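Long-range contacts in beta 1-3 glucanase (Clostridium beijerinckii NCIMB 8052, PDB 5H4E), which probably hydrolyses beta-1,3-glucan chains, as a glycoside hydrolase of family GH64: residues S170-T175 with L361-P366; N163-G168 with Y368-V373. One frame throughout, in Å; residues are numbered along the deposited sequence.

How the contacts relate
Contact 2 (163-168 with 368-373) pairs two neighbouring strands inside a five-stranded mixed sheet, and contact 1 (170-175 with 361-366) lies at one margin of that sheet, where the edge strand 173-177 meets strand 361-363 of a second, antiparallel sheet. Their centres are about 10 Å apart. Strand 162-168 leads into 173-177, and 361-363 into 366-374, which nests contact 1 inside the loop closed by contact 2. The two touch directly: Asn173 OD1 is 2.8 Å from Gln165 NE2, a probable hydrogen bond, Leu166 N lies 2.8 Å from Lys174 O, and Leu361 CD1 packs 3.4 Å from Ile164 O.

Contact 1. Residues S170-T175 with L361-P366; sequences SGYNKT and LHVADP
The ring of Tyr172 lies against the Val363 side chain and the backbone of His362, its hydroxyl end near Leu361, packing between two beta sheets: 173-177, which Tyr172 just precedes, is an edge strand of the five-stranded mixed sheet, 361-363 belongs to the antiparallel one. The segments run in nearly opposite directions, but side chains separate them, the CA atoms of Tyr172 and Val363 being 7.0 Å apart. Chi1 of -177° puts Tyr172 CG anti to the backbone N; the side chain runs past that of Val363 in the opposite direction. One ring face receives Val363 CB, 4.1 Å from the centroid in a CH-pi contact, and His362 O, which sits toward the rim, 3.3 Å from Tyr172 CE2. Lys174 CG covers the opposite face toward its rim. The phenol oxygen accepts a long hydrogen bond, His362 N to Tyr172 OH 3.3 Å. Beyond the ring, Leu361 CD2 lies 3.5 Å from Lys174 CB, while the lysine chain bends away and its NZ forms a salt bridge with Glu343. At the loop end, a water accepts from Ser170 N and weakly from Tyr172 N, and donates to Asp365 OD1, tying these backbone N-H groups to the Asp365 side chain. The other carboxylate oxygen is gripped directly: Ser170 OG donates to the syn lone pair of Asp365 OD2 at 2.7 Å.

Contact 2. Residues N163-G168 with Y368-V373; sequences NIQLVG and YAIINV
The Tyr368 ring carries Val167 over one face: Val167 CB stands 3.9 Å from the ring centroid, 14° off the normal, in a CH-pi contact. The two side chains lie side by side and point the same way, the valine methyls reaching the outer part of the ring, with Val167 CG2 3.7 Å from Tyr368 CE2. Chi1 of 67° places Tyr368 CG between the backbone N and the carbonyl carbon, and the end of the side chain comes nearer to the strand of Val167. At the other end of the same sheet face, the amides of Asn163 and Asn372 cross with their planes 39° apart. Asn372 ND2 donates to Asn163 OD1 at 2.9 Å, a bent bond whose donor is tilted from the carbonyl plane, while Asn372 OD1 is held by Asn16 of strand 9-16. A water bridges Asn372 ND2 to Gln165 OE1, and Gln165 NE2 bonds Asn173, fixing both ends of the glutamine amide. Its extended chain runs beside Ile370, OE1 lying 3.7 Å from Ile370 CG1. The opposite face is apolar and buried: Ala369 CB lies 4.1 Å from both Ile164 CG2 and Leu166 CD1, and Ile371 packs on Met97 and Ile99 of strand 95-101. Paired backbone hydrogen bonds join Asn163 with Asn372, Gln165 with Ile370 and Val167 with Tyr368. This is a regular antiparallel pairing within the mixed sheet of the glucanase, one face mixed in character, the other apolar and packed on the second sheet as in a beta sandwich.

Contact 1. Residues S170-T175 with L361-P366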
loop_
_atom_site.group_PDB
_atom_site.type_symbol
_atom_site.label_atom_id
_atom_site.label_comp_id
_atom_site.label_asym_id
_atom_site.label_seq_id
_atom_site.Cartn_x
_atom_site.Cartn_y
_atom_site.Cartn_z
ATOM N N SER A 170 19.652 17.620 3.568
ATOM C CA SER A 170 20.106 18.819 2.847
ATOM C C SER A 170 19.013 19.620 2.148
ATOM O O SER A 170 19.279 20.258 1.119
ATOM C CB SER A 170 21.166 18.437 1.803
ATOM O OG SER A 170 20.620 17.599 0.794
ATOM N N GLY A 171 17.796 19.591 2.685
ATOM C CA GLY A 171 16.769 20.514 2.226
ATOM C C GLY A 171 15.366 19.955 2.088
ATOM O O GLY A 171 14.382 20.689 2.196
ATOM N N TYR A 172 15.266 18.652 1.864
ATOM C CA TYR A 172 13.972 18.021 1.592
ATOM C C TYR A 172 13.139 17.975 2.865
ATOM O O TYR A 172 13.620 17.535 3.913
ATOM C CB TYR A 172 14.187 16.612 1.043
ATOM C CG TYR A 172 12.940 15.856 0.651
ATOM C CD1 TYR A 172 12.270 15.053 1.573
ATOM C CD2 TYR A 172 12.470 15.889 -0.655
ATOM C CE1 TYR A 172 11.154 14.333 1.219
ATOM C CE2 TYR A 172 11.344 15.163 -1.028
ATOM C CZ TYR A 172 10.689 14.384 -0.073
ATOM O OH TYR A 172 9.565 13.655 -0.419
ATOM N N ASN A 173 11.899 18.438 2.775
ATOM C CA ASN A 173 11.002 18.396 3.925
ATOM C C ASN A 173 9.564 18.354 3.439
ATOM O O ASN A 173 8.995 19.391 3.093
ATOM C CB ASN A 173 11.235 19.609 4.849
ATOM C CG ASN A 173 10.720 19.371 6.268
ATOM O OD1 ASN A 173 9.692 18.729 6.466
ATOM N ND2 ASN A 173 11.451 19.870 7.256
ATOM N N LYS A 174 8.989 17.151 3.392
ATOM C CA LYS A 174 7.639 16.959 2.869
ATOM C C LYS A 174 6.796 16.082 3.788
ATOM O O LYS A 174 7.320 15.220 4.484
ATOM C CB LYS A 174 7.683 16.335 1.471
ATOM C CG LYS A 174 8.355 17.202 0.412
ATOM C CD LYS A 174 7.624 18.525 0.227
ATOM C CE LYS A 174 6.234 18.332 -0.358
ATOM N NZ LYS A 174 5.551 19.644 -0.617
ATOM N N THR A 175 5.487 16.308 3.762
ATOM C CA THR A 175 4.536 15.558 4.582
ATOM C C THR A 175 3.375 15.066 3.723
ATOM O O THR A 175 2.632 15.869 3.154
ATOM C CB THR A 175 3.986 16.418 5.747
ATOM O OG1 THR A 175 5.075 16.841 6.574
ATOM C CG2 THR A 175 2.988 15.624 6.606
ATOM N N LEU A 361 7.044 9.395 -0.280
ATOM C CA LEU A 361 8.105 10.359 0.009
ATOM C C LEU A 361 9.440 9.729 -0.364
ATOM O O LEU A 361 9.650 8.538 -0.136
ATOM C CB LEU A 361 8.102 10.753 1.494
ATOM C CG LEU A 361 6.824 11.406 2.029
ATOM C CD1 LEU A 361 6.593 11.014 3.476
ATOM C CD2 LEU A 361 6.925 12.905 1.912
ATOM N N HIS A 362 10.345 10.523 -0.929
ATOM C CA HIS A 362 11.631 9.994 -1.369
ATOM C C HIS A 362 12.721 11.052 -1.322
ATOM O O HIS A 362 12.497 12.195 -1.731
ATOM C CB HIS A 362 11.515 9.438 -2.787
ATOM C CG HIS A 362 12.832 9.227 -3.466
ATOM N ND1 HIS A 362 13.763 8.310 -3.025
ATOM C CD2 HIS A 362 13.365 9.807 -4.568
ATOM C CE1 HIS A 362 14.817 8.340 -3.820
ATOM N NE2 HIS A 362 14.601 9.238 -4.766
ATOM N N VAL A 363 13.895 10.669 -0.826
ATOM C CA VAL A 363 15.069 11.538 -0.895
ATOM C C VAL A 363 16.351 10.707 -0.831
ATOM O O VAL A 363 16.405 9.649 -0.191
ATOM C CB VAL A 363 15.078 12.598 0.236
ATOM C CG1 VAL A 363 15.429 11.955 1.565
ATOM C CG2 VAL A 363 16.058 13.737 -0.098
ATOM N N ALA A 364 17.382 11.190 -1.511
ATOM C CA ALA A 364 18.639 10.458 -1.618
ATOM C C ALA A 364 19.320 10.333 -0.266
ATOM O O ALA A 364 19.964 9.322 0.031
ATOM C CB ALA A 364 19.575 11.155 -2.606
ATOM N N ASP A 365 19.196 11.387 0.534
ATOM C CA ASP A 365 19.971 11.530 1.764
ATOM C C ASP A 365 19.083 11.746 2.989
ATOM O O ASP A 365 19.069 12.816 3.571
ATOM C CB ASP A 365 20.972 12.692 1.622
ATOM C CG ASP A 365 20.292 14.035 1.311
ATOM O OD1 ASP A 365 19.167 14.045 0.747
ATOM O OD2 ASP A 365 20.894 15.087 1.632
ATOM N N PRO A 366 18.345 10.707 3.392
ATOM C CA PRO A 366 17.368 10.833 4.476
ATOM C C PRO A 366 18.025 11.075 5.832
ATOM O O PRO A 366 19.084 10.504 6.108
ATOM C CB PRO A 366 16.655 9.475 4.451
ATOM C CG PRO A 366 17.685 8.539 3.925
ATOM C CD PRO A 366 18.452 9.323 2.904
HETATM O O HOH W 1 17.782 16.321 1.651
#

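Contact 2. Residues N163-G168 with Y368-V373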
loop_
_atom_site.group_PDB
_atom_site.type_symbol
_atom_site.label_atom_id
_atom_site.label_comp_id
_atom_site.label_asym_id
_atom_site.label_seq_id
_atom_site.Cartn_x
_atom_site.Cartn_y
_atom_site.Cartn_z
ATOM N N ASN A 163 -0.031 10.228 8.790
ATOM C CA ASN A 163 0.714 10.914 7.751
ATOM C C ASN A 163 2.164 10.854 8.149
ATOM O O ASN A 163 2.480 10.585 9.318
ATOM C CB ASN A 163 0.218 12.369 7.567
ATOM C CG ASN A 163 0.430 13.248 8.801
ATOM O OD1 ASN A 163 1.537 13.727 9.069
ATOM N ND2 ASN A 163 -0.644 13.497 9.532
ATOM N N ILE A 164 3.052 11.076 7.188
ATOM C CA ILE A 164 4.466 10.950 7.451
ATOM C C ILE A 164 5.166 12.209 6.969
ATOM O O ILE A 164 4.875 12.713 5.880
ATOM C CB ILE A 164 5.056 9.687 6.754
ATOM C CG1 ILE A 164 4.329 8.423 7.247
ATOM C CG2 ILE A 164 6.593 9.602 6.948
ATOM C CD1 ILE A 164 4.657 7.171 6.439
ATOM N N GLN A 165 6.069 12.717 7.797
ATOM C CA GLN A 165 6.962 13.799 7.387
ATOM C C GLN A 165 8.359 13.252 7.171
ATOM O O GLN A 165 8.966 12.740 8.103
ATOM C CB GLN A 165 6.998 14.908 8.438
ATOM C CG GLN A 165 8.047 16.000 8.137
ATOM C CD GLN A 165 8.220 16.975 9.296
ATOM O OE1 GLN A 165 7.757 16.719 10.408
ATOM N NE2 GLN A 165 8.874 18.106 9.033
ATOM N N LEU A 166 8.881 13.366 5.954
ATOM C CA LEU A 166 10.231 12.903 5.683
ATOM C C LEU A 166 11.150 14.103 5.555
ATOM O O LEU A 166 10.856 15.049 4.805
ATOM C CB LEU A 166 10.295 12.049 4.400
ATOM C CG LEU A 166 11.715 11.641 3.974
ATOM C CD1 LEU A 166 12.390 10.776 5.052
ATOM C CD2 LEU A 166 11.725 10.920 2.618
ATOM N N VAL A 167 12.256 14.056 6.289
ATOM C CA VAL A 167 13.198 15.163 6.334
ATOM C C VAL A 167 14.565 14.689 5.865
ATOM O O VAL A 167 15.142 13.752 6.438
ATOM C CB VAL A 167 13.317 15.754 7.765
ATOM C CG1 VAL A 167 14.360 16.886 7.798
ATOM C CG2 VAL A 167 11.951 16.233 8.260
ATOM N N GLY A 168 15.079 15.333 4.825
ATOM C CA GLY A 168 16.380 14.974 4.299
ATOM C C GLY A 168 17.497 15.715 5.012
ATOM O O GLY A 168 17.249 16.644 5.774
ATOM N N TYR A 368 15.615 11.872 8.946
ATOM C CA TYR A 368 14.622 11.221 9.792
ATOM C C TYR A 368 13.224 11.382 9.211
ATOM O O TYR A 368 13.004 12.216 8.326
ATOM C CB TYR A 368 14.670 11.777 11.230
ATOM C CG TYR A 368 14.242 13.229 11.355
ATOM C CD1 TYR A 368 15.185 14.256 11.335
ATOM C CD2 TYR A 368 12.902 13.572 11.517
ATOM C CE1 TYR A 368 14.806 15.577 11.453
ATOM C CE2 TYR A 368 12.512 14.904 11.627
ATOM C CZ TYR A 368 13.474 15.895 11.597
ATOM O OH TYR A 368 13.100 17.216 11.712
ATOM N N ALA A 369 12.285 10.586 9.728
ATOM C CA ALA A 369 10.868 10.772 9.417
ATOM C C ALA A 369 10.044 10.801 10.692
ATOM O O ALA A 369 10.383 10.147 11.680
ATOM C CB ALA A 369 10.350 9.666 8.467
ATOM N N ILE A 370 8.980 11.598 10.679
ATOM C CA ILE A 370 8.001 11.582 11.760
ATOM C C ILE A 370 6.756 10.830 11.304
ATOM O O ILE A 370 6.179 11.162 10.265
ATOM C CB ILE A 370 7.554 12.998 12.195
ATOM C CG1 ILE A 370 8.744 13.894 12.577
ATOM C CG2 ILE A 370 6.511 12.896 13.307
ATOM C CD1 ILE A 370 9.524 13.413 13.750
ATOM N N ILE A 371 6.333 9.828 12.067
ATOM C CA ILE A 371 5.101 9.137 11.720
ATOM C C ILE A 371 4.013 9.584 12.682
ATOM O O ILE A 371 3.997 9.233 13.863
ATOM C CB ILE A 371 5.292 7.627 11.717
ATOM C CG1 ILE A 371 6.473 7.300 10.787
ATOM C CG2 ILE A 371 4.024 6.925 11.221
ATOM C CD1 ILE A 371 6.932 5.874 10.846
ATOM N N ASN A 372 3.133 10.417 12.141
ATOM C CA ASN A 372 2.062 11.043 12.887
ATOM C C ASN A 372 0.830 10.171 12.898
ATOM O O ASN A 372 0.137 10.076 11.894
ATOM C CB ASN A 372 1.716 12.400 12.274
ATOM C CG ASN A 372 2.825 13.407 12.440
ATOM O OD1 ASN A 372 3.157 13.808 13.561
ATOM N ND2 ASN A 372 3.410 13.823 11.330
ATOM N N VAL A 373 0.540 9.550 14.034
ATOM C CA VAL A 373 -0.599 8.643 14.086
ATOM C C VAL A 373 -1.734 9.302 14.871
ATOM O O VAL A 373 -1.533 9.801 15.978
ATOM C CB VAL A 373 -0.193 7.256 14.676
ATOM C CG1 VAL A 373 0.820 6.571 13.738
ATOM C CG2 VAL A 373 0.363 7.358 16.128
HETATM O O HOH W 2 5.033 16.257 11.118
#